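Local coordinates for 3-oxoacyl-[acyl-carrier-protein] synthase 2 (Rickettsia rickettsii, PDB 4JGA), which probably catalyses the condensation of an acyl thioester with malonyl-acyl carrier protein, the elongation step of bacterial type II fatty acid synthesis, at residues V19-G24 / V260-E265; S242-K247 / P386-L391; I281-T286 / A427-K432; I320-A325 / D413-N418; S356-I361 / S370-F375. All coordinates share one frame; numbering follows the deposited sequence.

Interaction 1 of 5, residues V19-G24 / V260-E265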
# COMPACT_ATOMS: atom_id res chain seq x y z
N VAL A 19 -17.88 10.32 9.76
CA VAL A 19 -17.42 11.43 10.57
C VAL A 19 -16.07 11.11 11.18
O VAL A 19 -15.63 9.94 11.21
CB VAL A 19 -18.46 11.82 11.67
CG1 VAL A 19 -19.74 12.34 11.03
CG2 VAL A 19 -18.78 10.67 12.59
N ILE A 20 -15.39 12.16 11.60
CA ILE A 20 -14.08 12.12 12.21
C ILE A 20 -14.27 12.24 13.73
O ILE A 20 -14.77 13.28 14.21
CB ILE A 20 -13.24 13.32 11.75
CG1 ILE A 20 -13.19 13.44 10.21
CG2 ILE A 20 -11.84 13.23 12.32
CD1 ILE A 20 -12.77 14.83 9.72
N THR A 21 -13.85 11.20 14.47
CA THR A 21 -14.06 11.17 15.90
C THR A 21 -12.76 11.10 16.72
O THR A 21 -12.84 11.04 17.95
CB THR A 21 -14.95 9.98 16.30
OG1 THR A 21 -14.31 8.74 15.91
CG2 THR A 21 -16.34 10.08 15.61
N GLY A 22 -11.59 11.10 16.08
CA GLY A 22 -10.31 11.10 16.81
C GLY A 22 -9.16 11.61 15.97
O GLY A 22 -9.12 11.33 14.78
N LEU A 23 -8.23 12.34 16.59
CA LEU A 23 -7.05 12.91 15.92
C LEU A 23 -5.78 12.56 16.67
O LEU A 23 -5.75 12.53 17.91
CB LEU A 23 -7.12 14.42 15.82
CG LEU A 23 -8.43 15.07 15.35
CD1 LEU A 23 -8.33 16.58 15.49
CD2 LEU A 23 -8.74 14.68 13.90
N GLY A 24 -4.73 12.26 15.89
CA GLY A 24 -3.40 11.93 16.43
C GLY A 24 -2.29 12.50 15.56
O GLY A 24 -2.34 12.36 14.31
N VAL A 260 -2.78 10.36 12.14
CA VAL A 260 -3.77 9.30 12.14
C VAL A 260 -5.08 9.84 12.65
O VAL A 260 -5.10 10.65 13.58
CB VAL A 260 -3.30 8.12 13.01
CG1 VAL A 260 -4.38 7.06 13.05
CG2 VAL A 260 -2.03 7.53 12.42
N VAL A 261 -6.17 9.37 12.05
CA VAL A 261 -7.54 9.70 12.49
C VAL A 261 -8.37 8.46 12.74
O VAL A 261 -8.06 7.37 12.24
CB VAL A 261 -8.26 10.64 11.48
CG1 VAL A 261 -7.48 11.95 11.29
CG2 VAL A 261 -8.46 9.97 10.12
N VAL A 262 -9.40 8.62 13.55
CA VAL A 262 -10.49 7.68 13.65
C VAL A 262 -11.67 8.24 12.85
O VAL A 262 -12.11 9.37 13.07
CB VAL A 262 -10.92 7.42 15.11
CG1 VAL A 262 -11.99 6.35 15.19
CG2 VAL A 262 -9.70 7.03 15.95
N LEU A 263 -12.11 7.42 11.88
CA LEU A 263 -13.33 7.66 11.13
C LEU A 263 -14.39 6.67 11.59
O LEU A 263 -14.10 5.53 11.95
CB LEU A 263 -13.12 7.50 9.63
CG LEU A 263 -12.03 8.35 8.97
CD1 LEU A 263 -12.09 8.11 7.46
CD2 LEU A 263 -12.13 9.84 9.31
N GLU A 264 -15.63 7.12 11.54
CA GLU A 264 -16.70 6.38 12.14
C GLU A 264 -18.02 6.64 11.43
O GLU A 264 -18.30 7.78 11.00
CB GLU A 264 -16.76 6.74 13.61
CG GLU A 264 -17.77 5.95 14.44
CD GLU A 264 -17.55 6.12 15.94
OE1 GLU A 264 -16.63 6.89 16.33
OE2 GLU A 264 -18.30 5.47 16.71
N GLU A 265 -18.82 5.59 11.29
CA GLU A 265 -20.15 5.74 10.71
C GLU A 265 -20.97 6.67 11.63
O GLU A 265 -20.89 6.58 12.86
CB GLU A 265 -20.83 4.39 10.56
CG GLU A 265 -22.15 4.42 9.80
CD GLU A 265 -23.34 4.78 10.66
OE1 GLU A 265 -23.41 4.33 11.83
OE2 GLU A 265 -24.23 5.51 10.17
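Thr21 swings OG1 in between its own backbone N and carbonyl carbon (chi1 61°), Glu264 holds CG anti to its backbone N (chi1 -175°) and runs out extended, and the two side chains cross at about a right angle. Thr21 OG1 therefore donates to Glu264 OE1 at 3.0 Å, meeting the oxygen nearly in line with its C-O bond. Thr21 CG2 rests 3.3 Å from the same Glu264 OE1, and Thr21 OG1 also touches Val262 CG1 at 3.4 Å.

The strands carrying these groups are antiparallel neighbours in the large mixed sheet of the thiolase-type ketoacyl synthase fold. Val19 and Glu264 form a hydrogen-bonded pair, with Val19 N giving a straight 2.9 Å bond to Glu264 O. A classic beta bulge follows, in which Thr21 and Gly22 both face Val262: Thr21 N donates to Val262 O (2.9 Å), and Val262 N reaches Gly22 O (3.0 Å) from above the carbonyl plane.

Ile20, Leu23, Val261 and Leu263 share one face; the first three pack on helix 368-382. There Ile20 CG1 lies alongside Leu263 CD2 (3.9 Å), and Leu23 CD2 meets Val261 CG1 at 4.0 Å.

Glu264 OE2 turns to His268 and forms a salt bridge with Arg272. Both oxygens of this buried carboxylate are thus engaged, which is consistent with its staying ionised inside the protein.

Interaction 2 of 5, residues S242-K247 / P386-L391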
# COMPACT_ATOMS: atom_id res chain seq x y z
N SER A 242 11.49 26.37 3.27
CA SER A 242 10.21 25.90 2.73
C SER A 242 9.31 27.14 2.55
O SER A 242 8.81 27.71 3.53
CB SER A 242 9.59 24.88 3.66
OG SER A 242 8.46 24.27 3.11
N ARG A 243 9.16 27.56 1.29
CA ARG A 243 8.54 28.85 0.95
C ARG A 243 7.57 28.73 -0.23
O ARG A 243 7.78 29.31 -1.30
CB ARG A 243 9.61 29.92 0.71
CG ARG A 243 10.74 29.54 -0.22
CD ARG A 243 11.99 30.39 0.03
NE ARG A 243 11.68 31.82 0.13
CZ ARG A 243 11.80 32.60 1.22
NH1 ARG A 243 12.26 32.14 2.39
NH2 ARG A 243 11.46 33.88 1.14
N PRO A 244 6.46 28.00 -0.02
CA PRO A 244 5.52 27.74 -1.10
C PRO A 244 5.01 29.02 -1.76
O PRO A 244 4.66 29.98 -1.07
CB PRO A 244 4.39 26.94 -0.42
CG PRO A 244 5.02 26.40 0.83
CD PRO A 244 5.98 27.48 1.27
N TRP A 245 5.02 28.99 -3.08
CA TRP A 245 4.62 30.08 -3.97
C TRP A 245 5.49 31.34 -3.90
O TRP A 245 5.17 32.35 -4.53
CB TRP A 245 3.14 30.42 -3.80
CG TRP A 245 2.27 29.23 -3.89
CD1 TRP A 245 1.97 28.48 -5.02
CD2 TRP A 245 1.57 28.62 -2.82
NE1 TRP A 245 1.13 27.42 -4.68
CE2 TRP A 245 0.86 27.49 -3.35
CE3 TRP A 245 1.46 28.89 -1.45
CZ2 TRP A 245 0.09 26.68 -2.56
CZ3 TRP A 245 0.67 28.07 -0.68
CH2 TRP A 245 -0.02 27.00 -1.22
N ASP A 246 6.58 31.29 -3.11
CA ASP A 246 7.52 32.40 -3.01
C ASP A 246 8.46 32.33 -4.22
O ASP A 246 8.82 31.23 -4.68
CB ASP A 246 8.33 32.36 -1.73
CG ASP A 246 9.18 33.59 -1.54
OD1 ASP A 246 8.64 34.61 -1.04
OD2 ASP A 246 10.40 33.54 -1.91
N LYS A 247 8.83 33.49 -4.73
CA LYS A 247 9.73 33.56 -5.87
C LYS A 247 11.07 32.94 -5.62
O LYS A 247 11.73 32.57 -6.58
CB LYS A 247 9.91 35.02 -6.33
CG LYS A 247 8.72 35.52 -7.11
CD LYS A 247 8.99 36.77 -7.91
CE LYS A 247 7.70 37.25 -8.56
NZ LYS A 247 7.86 38.56 -9.18
N PRO A 386 -4.26 28.28 8.96
CA PRO A 386 -2.85 28.38 9.26
C PRO A 386 -2.08 29.11 8.15
O PRO A 386 -2.52 29.11 7.00
CB PRO A 386 -2.43 26.91 9.40
CG PRO A 386 -3.38 26.16 8.58
CD PRO A 386 -4.67 26.92 8.60
N PRO A 387 -0.94 29.75 8.49
CA PRO A 387 -0.18 30.60 7.57
C PRO A 387 0.69 29.84 6.55
O PRO A 387 1.15 28.72 6.81
CB PRO A 387 0.71 31.39 8.51
CG PRO A 387 0.99 30.43 9.61
CD PRO A 387 -0.27 29.64 9.80
N THR A 388 0.90 30.45 5.39
CA THR A 388 2.01 30.04 4.55
C THR A 388 3.20 30.88 5.01
O THR A 388 3.32 32.07 4.70
CB THR A 388 1.71 30.27 3.07
OG1 THR A 388 0.50 29.58 2.71
CG2 THR A 388 2.85 29.76 2.25
N LEU A 389 4.07 30.26 5.79
CA LEU A 389 5.30 30.91 6.21
C LEU A 389 6.19 31.17 5.00
O LEU A 389 6.08 30.51 3.94
CB LEU A 389 6.05 30.05 7.23
CG LEU A 389 5.32 29.76 8.55
CD1 LEU A 389 6.24 28.97 9.46
CD2 LEU A 389 4.88 31.05 9.21
N ASN A 390 7.06 32.17 5.16
CA ASN A 390 8.08 32.51 4.16
C ASN A 390 7.57 33.10 2.84
O ASN A 390 8.35 33.32 1.92
CB ASN A 390 9.00 31.30 3.88
CG ASN A 390 9.77 30.86 5.11
OD1 ASN A 390 10.27 31.71 5.85
ND2 ASN A 390 9.84 29.56 5.37
N LEU A 391 6.28 33.42 2.79
CA LEU A 391 5.71 33.98 1.57
C LEU A 391 5.96 35.47 1.55
O LEU A 391 5.07 36.30 1.79
CB LEU A 391 4.23 33.62 1.46
CG LEU A 391 3.54 33.97 0.13
CD1 LEU A 391 4.40 33.57 -1.07
CD2 LEU A 391 2.15 33.33 0.09
O HOH W 1 11.66 33.92 4.66
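Two type II beta turns, Arg243-Asp246 and Thr388-Leu391, pack against each other here, joining loops from the N- and C-terminal halves of the thiolase-type ketoacyl synthase fold. Trp245 and Asn390 hold the third positions of their turns, both with positive phi. Asn390 anchors the contact: its ND2 donates to Ser242 O at 2.8 Å in a nearly straight bond (175°), lying in the amide plane of Asn390 but above the carbonyl plane of Ser242.

Asn390 CB presses on Arg243 CB at 3.5 Å. Further out, Asn390 O lies over one face of the Arg243 guanidinium, at a poor angle for a hydrogen bond from NH2. The edge of that group serves Asp246 instead, Arg243 NE meeting Asp246 OD2 at 3.0 Å in a salt bridge within the turn. Asp392 takes a second share of Arg243, and Asp246 OD1 accepts from Thr393 N.

Carbon-rich contacts join Pro244, Trp245, Thr388 and Leu391. Leu391 CD1 reaches Pro244 O at 3.6 Å, and Thr388 and Pro244 run antiparallel past one another, CG2 to CD 4.0 Å. The Trp245 ring has Pro244 CB over one face and Thr388 OG1 at its edge, 3.7 Å from CZ3; that hydroxyl is hydrogen-bonded to Leu402 O.

Arg243 NH1 donates both to Lys240 O and to a water between the turns, which in turn donates to Asn390 OD1 at 2.9 Å.

Interaction 3 of 5, residues I281-T286 / A427-K432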
# COMPACT_ATOMS: atom_id res chain seq x y z
N ILE A 281 -16.90 14.22 3.33
CA ILE A 281 -17.98 14.19 2.37
C ILE A 281 -17.52 14.00 0.93
O ILE A 281 -18.34 13.69 0.08
CB ILE A 281 -18.88 15.46 2.44
CG1 ILE A 281 -18.09 16.76 2.32
CG2 ILE A 281 -19.71 15.45 3.71
CD1 ILE A 281 -19.00 17.96 2.06
N GLY A 282 -16.25 14.23 0.64
CA GLY A 282 -15.77 14.11 -0.72
C GLY A 282 -14.37 13.58 -0.80
O GLY A 282 -13.50 13.93 0.02
N TYR A 283 -14.15 12.78 -1.85
CA TYR A 283 -12.86 12.13 -2.11
C TYR A 283 -12.65 12.02 -3.63
O TYR A 283 -13.47 11.40 -4.32
CB TYR A 283 -12.84 10.73 -1.52
CG TYR A 283 -11.61 9.84 -1.73
CD1 TYR A 283 -10.32 10.35 -1.87
CD2 TYR A 283 -11.75 8.44 -1.69
CE1 TYR A 283 -9.23 9.52 -2.00
CE2 TYR A 283 -10.65 7.60 -1.79
CZ TYR A 283 -9.40 8.13 -1.94
OH TYR A 283 -8.33 7.26 -2.05
N GLY A 284 -11.57 12.63 -4.10
CA GLY A 284 -11.15 12.55 -5.49
C GLY A 284 -9.81 11.83 -5.57
O GLY A 284 -8.92 12.09 -4.76
N SER A 285 -9.66 10.95 -6.54
CA SER A 285 -8.45 10.17 -6.73
C SER A 285 -8.18 9.95 -8.22
O SER A 285 -8.96 9.29 -8.88
CB SER A 285 -8.57 8.81 -6.03
OG SER A 285 -7.40 8.04 -6.24
N THR A 286 -7.09 10.48 -8.72
CA THR A 286 -6.83 10.50 -10.15
C THR A 286 -5.35 10.25 -10.44
O THR A 286 -4.50 10.26 -9.54
CB THR A 286 -7.17 11.89 -10.72
OG1 THR A 286 -6.33 12.87 -10.12
CG2 THR A 286 -8.61 12.26 -10.47
N ALA A 427 -4.70 12.87 -4.77
CA ALA A 427 -5.84 12.67 -3.91
C ALA A 427 -6.30 14.01 -3.31
O ALA A 427 -5.46 14.82 -2.87
CB ALA A 427 -5.51 11.67 -2.83
N SER A 428 -7.61 14.23 -3.32
CA SER A 428 -8.23 15.40 -2.67
C SER A 428 -9.36 14.94 -1.76
O SER A 428 -10.13 14.02 -2.12
CB SER A 428 -8.78 16.38 -3.70
OG SER A 428 -7.72 16.97 -4.42
N LEU A 429 -9.43 15.56 -0.59
CA LEU A 429 -10.43 15.26 0.39
C LEU A 429 -11.21 16.53 0.76
O LEU A 429 -10.62 17.61 0.89
CB LEU A 429 -9.77 14.67 1.63
CG LEU A 429 -9.19 13.26 1.45
CD1 LEU A 429 -8.20 12.92 2.58
CD2 LEU A 429 -10.31 12.23 1.33
N VAL A 430 -12.53 16.40 0.90
CA VAL A 430 -13.38 17.48 1.37
C VAL A 430 -14.02 17.10 2.71
O VAL A 430 -14.63 16.02 2.88
CB VAL A 430 -14.50 17.83 0.37
CG1 VAL A 430 -15.44 18.89 0.95
CG2 VAL A 430 -13.90 18.31 -0.94
N ILE A 431 -13.93 18.03 3.65
CA ILE A 431 -14.47 17.87 4.98
C ILE A 431 -15.42 19.02 5.23
O ILE A 431 -15.17 20.15 4.81
CB ILE A 431 -13.37 18.02 6.03
CG1 ILE A 431 -12.33 16.93 5.86
CG2 ILE A 431 -13.95 17.89 7.43
CD1 ILE A 431 -11.10 17.23 6.73
N LYS A 432 -16.49 18.75 5.96
CA LYS A 432 -17.36 19.81 6.34
C LYS A 432 -17.63 19.79 7.84
O LYS A 432 -17.60 18.77 8.47
CB LYS A 432 -18.65 19.79 5.50
CG LYS A 432 -19.76 19.00 6.09
CD LYS A 432 -21.05 19.17 5.33
CE LYS A 432 -22.09 18.24 5.93
NZ LYS A 432 -23.48 18.54 5.51
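Five main-chain hydrogen bonds join Ile281-Thr286 and Ala427-Lys432, antiparallel neighbours in the large sheet. Gly284 and Ser428 are a hydrogen-bonded pair, Gly284 N donating to Ser428 O at 2.8 Å and Ser428 N answering to Gly284 O. Further along, Val430 N reaches Gly282 O at 2.8 Å. Ile281 and Gly282 both face Val430 in a classic beta bulge: Val430 O accepts from Ile281 N at 2.9 Å and from Gly282 N at 3.3 Å, both from the same face of its plane.

Apolar contacts flank this ladder. Ile281 places CG1 between its backbone N and carbonyl carbon (chi1 54°), which sets CG1 3.7 Å from Val430 CG1 and carries CD1 to Lys432 CB (3.9 Å). Beyond Gly282, the Tyr283 ring lies alongside Leu429, CD1 to CD2 at 3.7 Å, with Ser428 O at the ring edge.

The hydroxyls bond partners beyond the two strands. Tyr283 OH bonds Asp194 of helix 187-200, Ser428 OG bonds Asn418, and Ser285 OG is hydrogen-bonded to His190 and to Gln179 of the second subunit.

With the cross-strand hydrogen bonds confined to peptide groups, these side-chain hydroxyls serve helix 187-200, the next strand and the subunit interface.

Interaction 4 of 5, residues I320-A325 / D413-N418. With K (potassium ion), chain C; NA (sodium ion), chain E.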
# COMPACT_ATOMS: atom_id res chain seq x y z
N ILE A 320 -16.43 25.99 -0.74
CA ILE A 320 -15.16 25.78 -0.05
C ILE A 320 -14.76 27.09 0.63
O ILE A 320 -14.85 28.16 0.02
CB ILE A 320 -14.06 25.36 -1.03
CG1 ILE A 320 -14.38 23.98 -1.62
CG2 ILE A 320 -12.69 25.36 -0.38
CD1 ILE A 320 -14.42 22.88 -0.60
N ASP A 321 -14.31 27.03 1.88
CA ASP A 321 -13.78 28.24 2.58
C ASP A 321 -12.26 28.29 2.67
O ASP A 321 -11.64 29.37 2.62
CB ASP A 321 -14.38 28.30 3.96
CG ASP A 321 -15.88 28.45 3.94
OD1 ASP A 321 -16.39 29.34 3.21
OD2 ASP A 321 -16.55 27.67 4.66
N TYR A 322 -11.65 27.11 2.81
CA TYR A 322 -10.21 27.02 3.01
C TYR A 322 -9.69 25.78 2.31
O TYR A 322 -10.37 24.74 2.29
CB TYR A 322 -9.84 27.01 4.52
CG TYR A 322 -8.41 26.59 4.78
CD1 TYR A 322 -7.35 27.43 4.43
CD2 TYR A 322 -8.10 25.35 5.35
CE1 TYR A 322 -6.04 27.05 4.65
CE2 TYR A 322 -6.78 24.98 5.58
CZ TYR A 322 -5.77 25.84 5.22
OH TYR A 322 -4.43 25.48 5.40
N ILE A 323 -8.50 25.92 1.72
CA ILE A 323 -7.81 24.86 1.00
C ILE A 323 -6.44 24.68 1.64
O ILE A 323 -5.64 25.62 1.74
CB ILE A 323 -7.60 25.21 -0.48
CG1 ILE A 323 -8.94 25.47 -1.15
CG2 ILE A 323 -6.80 24.11 -1.20
CD1 ILE A 323 -8.82 26.02 -2.54
N ASN A 324 -6.18 23.46 2.11
CA ASN A 324 -4.87 23.10 2.56
C ASN A 324 -4.18 22.46 1.36
O ASN A 324 -4.49 21.31 0.97
CB ASN A 324 -4.90 22.15 3.77
CG ASN A 324 -3.51 21.94 4.35
OD1 ASN A 324 -2.77 21.05 3.89
ND2 ASN A 324 -3.13 22.76 5.36
N ALA A 325 -3.28 23.22 0.77
CA ALA A 325 -2.63 22.87 -0.46
C ALA A 325 -1.63 21.70 -0.23
O ALA A 325 -1.28 21.38 0.91
CB ALA A 325 -1.90 24.08 -0.99
N ASP A 413 -16.36 26.33 7.12
CA ASP A 413 -17.33 25.26 7.21
C ASP A 413 -16.99 24.13 6.24
O ASP A 413 -17.40 23.01 6.46
CB ASP A 413 -18.72 25.78 6.90
CG ASP A 413 -19.29 26.65 8.04
OD1 ASP A 413 -18.87 26.52 9.20
OD2 ASP A 413 -20.13 27.49 7.75
N TYR A 414 -16.33 24.43 5.14
CA TYR A 414 -15.92 23.41 4.22
C TYR A 414 -14.46 23.60 3.89
O TYR A 414 -14.03 24.72 3.57
CB TYR A 414 -16.71 23.50 2.92
CG TYR A 414 -18.17 23.17 3.02
CD1 TYR A 414 -19.11 24.12 3.41
CD2 TYR A 414 -18.63 21.91 2.67
CE1 TYR A 414 -20.48 23.81 3.47
CE2 TYR A 414 -19.97 21.59 2.74
CZ TYR A 414 -20.88 22.53 3.13
OH TYR A 414 -22.18 22.17 3.18
N VAL A 415 -13.72 22.50 3.92
CA VAL A 415 -12.29 22.52 3.62
C VAL A 415 -11.93 21.46 2.59
O VAL A 415 -12.44 20.34 2.63
CB VAL A 415 -11.47 22.26 4.87
CG1 VAL A 415 -9.98 22.17 4.53
CG2 VAL A 415 -11.71 23.37 5.89
N LEU A 416 -11.06 21.85 1.65
CA LEU A 416 -10.48 20.96 0.66
C LEU A 416 -8.99 20.79 0.99
O LEU A 416 -8.28 21.78 1.24
CB LEU A 416 -10.62 21.56 -0.76
CG LEU A 416 -9.89 20.88 -1.91
CD1 LEU A 416 -10.54 19.55 -2.25
CD2 LEU A 416 -9.88 21.74 -3.15
N SER A 417 -8.50 19.55 0.95
CA SER A 417 -7.09 19.28 1.17
C SER A 417 -6.54 18.38 0.05
O SER A 417 -7.10 17.34 -0.24
CB SER A 417 -6.88 18.60 2.54
OG SER A 417 -5.50 18.38 2.80
N ASN A 418 -5.45 18.82 -0.56
CA ASN A 418 -4.81 18.16 -1.66
C ASN A 418 -3.51 17.43 -1.29
O ASN A 418 -2.74 17.91 -0.46
CB ASN A 418 -4.45 19.19 -2.74
CG ASN A 418 -5.66 19.86 -3.36
OD1 ASN A 418 -6.77 19.33 -3.37
ND2 ASN A 418 -5.43 21.04 -3.88
K K C . -2.90 19.27 1.83
NA NA E . -17.25 29.89 0.86
O HOH W 2 -15.20 31.38 0.47
O HOH W 3 -18.71 31.79 -0.85
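Tyr322 lies side by side with Val415, whose CG1 comes obliquely to within 3.8 Å of ring atom CD2, while the backbone N of Asn324 sits over one ring face, toward the rim. The Tyr322 OH accepts from Asn324 ND2 at 3.0 Å and is also bonded to Ser355. Asp321 OD2 is met on the anti side by Asp413 N (2.8 Å) and Tyr414 N, both tilted out of the carboxylate plane, and by Lys411 in a salt bridge; its OD1 binds the sodium ion at 2.6 Å, with Asp318 O and two waters.

Between these ends the parallel strands exchange main-chain bonds: Leu416 N to Tyr322 O, Asn324 N to Leu416 O (2.8 Å) and Asn418 N to Asn324 O. Ile320 CD1 packs on Leu416 CB at 4.0 Å, beneath Phe345 of helix 331-345.

Asn324 sets CG anti to its backbone N (chi1 -172°), which brings OD1 to 2.7 Å from the potassium ion. Asn324 O, Ala325 O, Ser417 OG and Asn418 O bind it too, and Glu372 OE1 completes six oxygens: a monovalent-cation site built on a parallel strand pair of the thiolase fold.

Interaction 5 of 5, residues S356-I361 / S370-F375. With K (potassium ion), chain C.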
# COMPACT_ATOMS: atom_id res chain seq x y z
N SER A 356 -0.24 26.47 2.69
CA SER A 356 0.55 25.27 2.80
C SER A 356 1.19 25.23 4.17
O SER A 356 2.00 26.10 4.53
CB SER A 356 1.65 25.20 1.76
OG SER A 356 2.45 24.07 2.03
N THR A 357 0.83 24.23 4.94
CA THR A 357 1.47 24.01 6.23
C THR A 357 2.83 23.33 6.09
O THR A 357 3.55 23.18 7.06
CB THR A 357 0.56 23.19 7.15
OG1 THR A 357 -0.01 22.09 6.41
CG2 THR A 357 -0.53 24.07 7.67
N LYS A 358 3.20 22.91 4.87
CA LYS A 358 4.56 22.40 4.64
C LYS A 358 5.56 23.55 4.81
O LYS A 358 6.74 23.31 4.97
CB LYS A 358 4.69 21.80 3.26
CG LYS A 358 3.84 20.55 3.01
CD LYS A 358 4.29 19.84 1.74
CE LYS A 358 3.60 18.51 1.51
NZ LYS A 358 2.14 18.66 1.41
N SER A 359 5.07 24.79 4.72
CA SER A 359 5.86 25.98 5.05
C SER A 359 6.42 25.93 6.48
O SER A 359 7.44 26.57 6.76
CB SER A 359 5.02 27.26 4.86
OG SER A 359 4.04 27.42 5.85
N SER A 360 5.75 25.17 7.36
CA SER A 360 6.19 25.04 8.74
C SER A 360 6.90 23.73 9.05
O SER A 360 7.95 23.74 9.71
CB SER A 360 5.04 25.20 9.71
OG SER A 360 5.37 24.57 10.93
N ILE A 361 6.36 22.61 8.60
CA ILE A 361 6.91 21.30 8.98
C ILE A 361 7.61 20.54 7.88
O ILE A 361 8.10 19.43 8.11
CB ILE A 361 5.83 20.38 9.60
CG1 ILE A 361 4.68 20.08 8.64
CG2 ILE A 361 5.29 21.00 10.88
CD1 ILE A 361 3.71 19.03 9.14
N SER A 370 -2.23 12.99 5.66
CA SER A 370 -3.04 12.72 6.83
C SER A 370 -2.83 13.76 7.92
O SER A 370 -3.78 14.21 8.57
CB SER A 370 -2.76 11.31 7.35
OG SER A 370 -1.39 11.11 7.62
N VAL A 371 -1.58 14.17 8.10
CA VAL A 371 -1.27 15.31 8.93
C VAL A 371 -2.07 16.55 8.48
O VAL A 371 -2.67 17.28 9.28
CB VAL A 371 0.27 15.57 8.93
CG1 VAL A 371 0.60 16.90 9.57
CG2 VAL A 371 0.99 14.47 9.70
N GLU A 372 -2.09 16.79 7.17
CA GLU A 372 -2.75 17.97 6.65
C GLU A 372 -4.29 17.87 6.72
O GLU A 372 -4.98 18.89 6.88
CB GLU A 372 -2.27 18.22 5.24
CG GLU A 372 -0.86 18.81 5.23
CD GLU A 372 -0.07 18.54 3.95
OE1 GLU A 372 -0.71 18.26 2.90
OE2 GLU A 372 1.19 18.64 4.01
N PHE A 373 -4.80 16.65 6.60
CA PHE A 373 -6.21 16.37 6.84
C PHE A 373 -6.61 16.75 8.28
O PHE A 373 -7.66 17.33 8.51
CB PHE A 373 -6.49 14.89 6.59
CG PHE A 373 -7.92 14.47 6.84
CD1 PHE A 373 -8.31 14.04 8.09
CD2 PHE A 373 -8.87 14.52 5.83
CE1 PHE A 373 -9.62 13.64 8.35
CE2 PHE A 373 -10.18 14.12 6.07
CZ PHE A 373 -10.56 13.68 7.34
N ILE A 374 -5.76 16.40 9.23
CA ILE A 374 -5.96 16.80 10.62
C ILE A 374 -5.94 18.33 10.80
O ILE A 374 -6.85 18.90 11.45
CB ILE A 374 -4.94 16.09 11.51
CG1 ILE A 374 -5.28 14.59 11.55
CG2 ILE A 374 -4.94 16.68 12.92
CD1 ILE A 374 -4.21 13.67 12.11
N PHE A 375 -4.94 19.00 10.22
CA PHE A 375 -4.91 20.47 10.26
C PHE A 375 -6.19 21.06 9.69
O PHE A 375 -6.70 22.06 10.22
CB PHE A 375 -3.69 21.05 9.52
CG PHE A 375 -2.36 20.69 10.13
CD1 PHE A 375 -2.23 20.34 11.46
CD2 PHE A 375 -1.21 20.72 9.35
CE1 PHE A 375 -0.99 20.05 11.99
CE2 PHE A 375 0.05 20.41 9.88
CZ PHE A 375 0.15 20.08 11.20
K K C . -2.90 19.27 1.83
O HOH W 4 1.91 20.30 6.20
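Charge joins Lys358 to Glu372 in a salt bridge between a short helix of the C-terminal half of the ketoacyl synthase fold and the long helix 368-382. Lys358 bends at its last torsion (chi4 60°), bringing NZ to 2.8 Å from Glu372 OE2 on the syn side, and the two side chains cross at about a right angle. The same NZ also donates to His326 O. Glu372 OE1 binds the potassium ion at 2.6 Å, completing the site built by the strand pair 320-325/413-418.

A water adds a second polar link: it donates to Glu372 OE2 at 2.8 Å and lies 2.6 Å from Thr357 OG1. Ser356 OG accepts from Lys358 N (3.2 Å), a capping bond.

The remaining contacts are van der Waals. Thr357 OG1 comes to the edge of the Phe375 ring, 3.5 Å from CD2. Ile361 reaches tip to tip toward helix 368-382, its CD1 3.8 Å from Val371 CG1 and also touching Phe375 CE2. Ile40 of helix 33-41 packs on Ile361, Thr357 and Phe375.

The Glu372 carboxylate thus bridges metal and lysine, one oxygen to each, which limits its rotation and ties residues 356-361 to the potassium site.

From the N terminus, strand 18-26 meets strand 257-265 in interaction 1, closing a long loop before interactions 3, 4 and 5 open. Interaction 2 starts inside that loop and ends after it, so the two cross; interaction 2 likewise crosses interactions 3 and 4. Interaction 3 encloses interaction 4, which encloses interaction 5, and interaction 5 also lies within the loop closed by interaction 2. Interactions 1, 3 and 4 share the large mixed sheet, with Ile20 touching Ile431 between the first two. Helix 368-382 of interaction 5 packs on interactions 1 and 3 through Phe373, and it joins interaction 4 at the potassium ion. Ser242 and Leu389 of interaction 2 are hydrogen-bonded to Lys358 and Ser359.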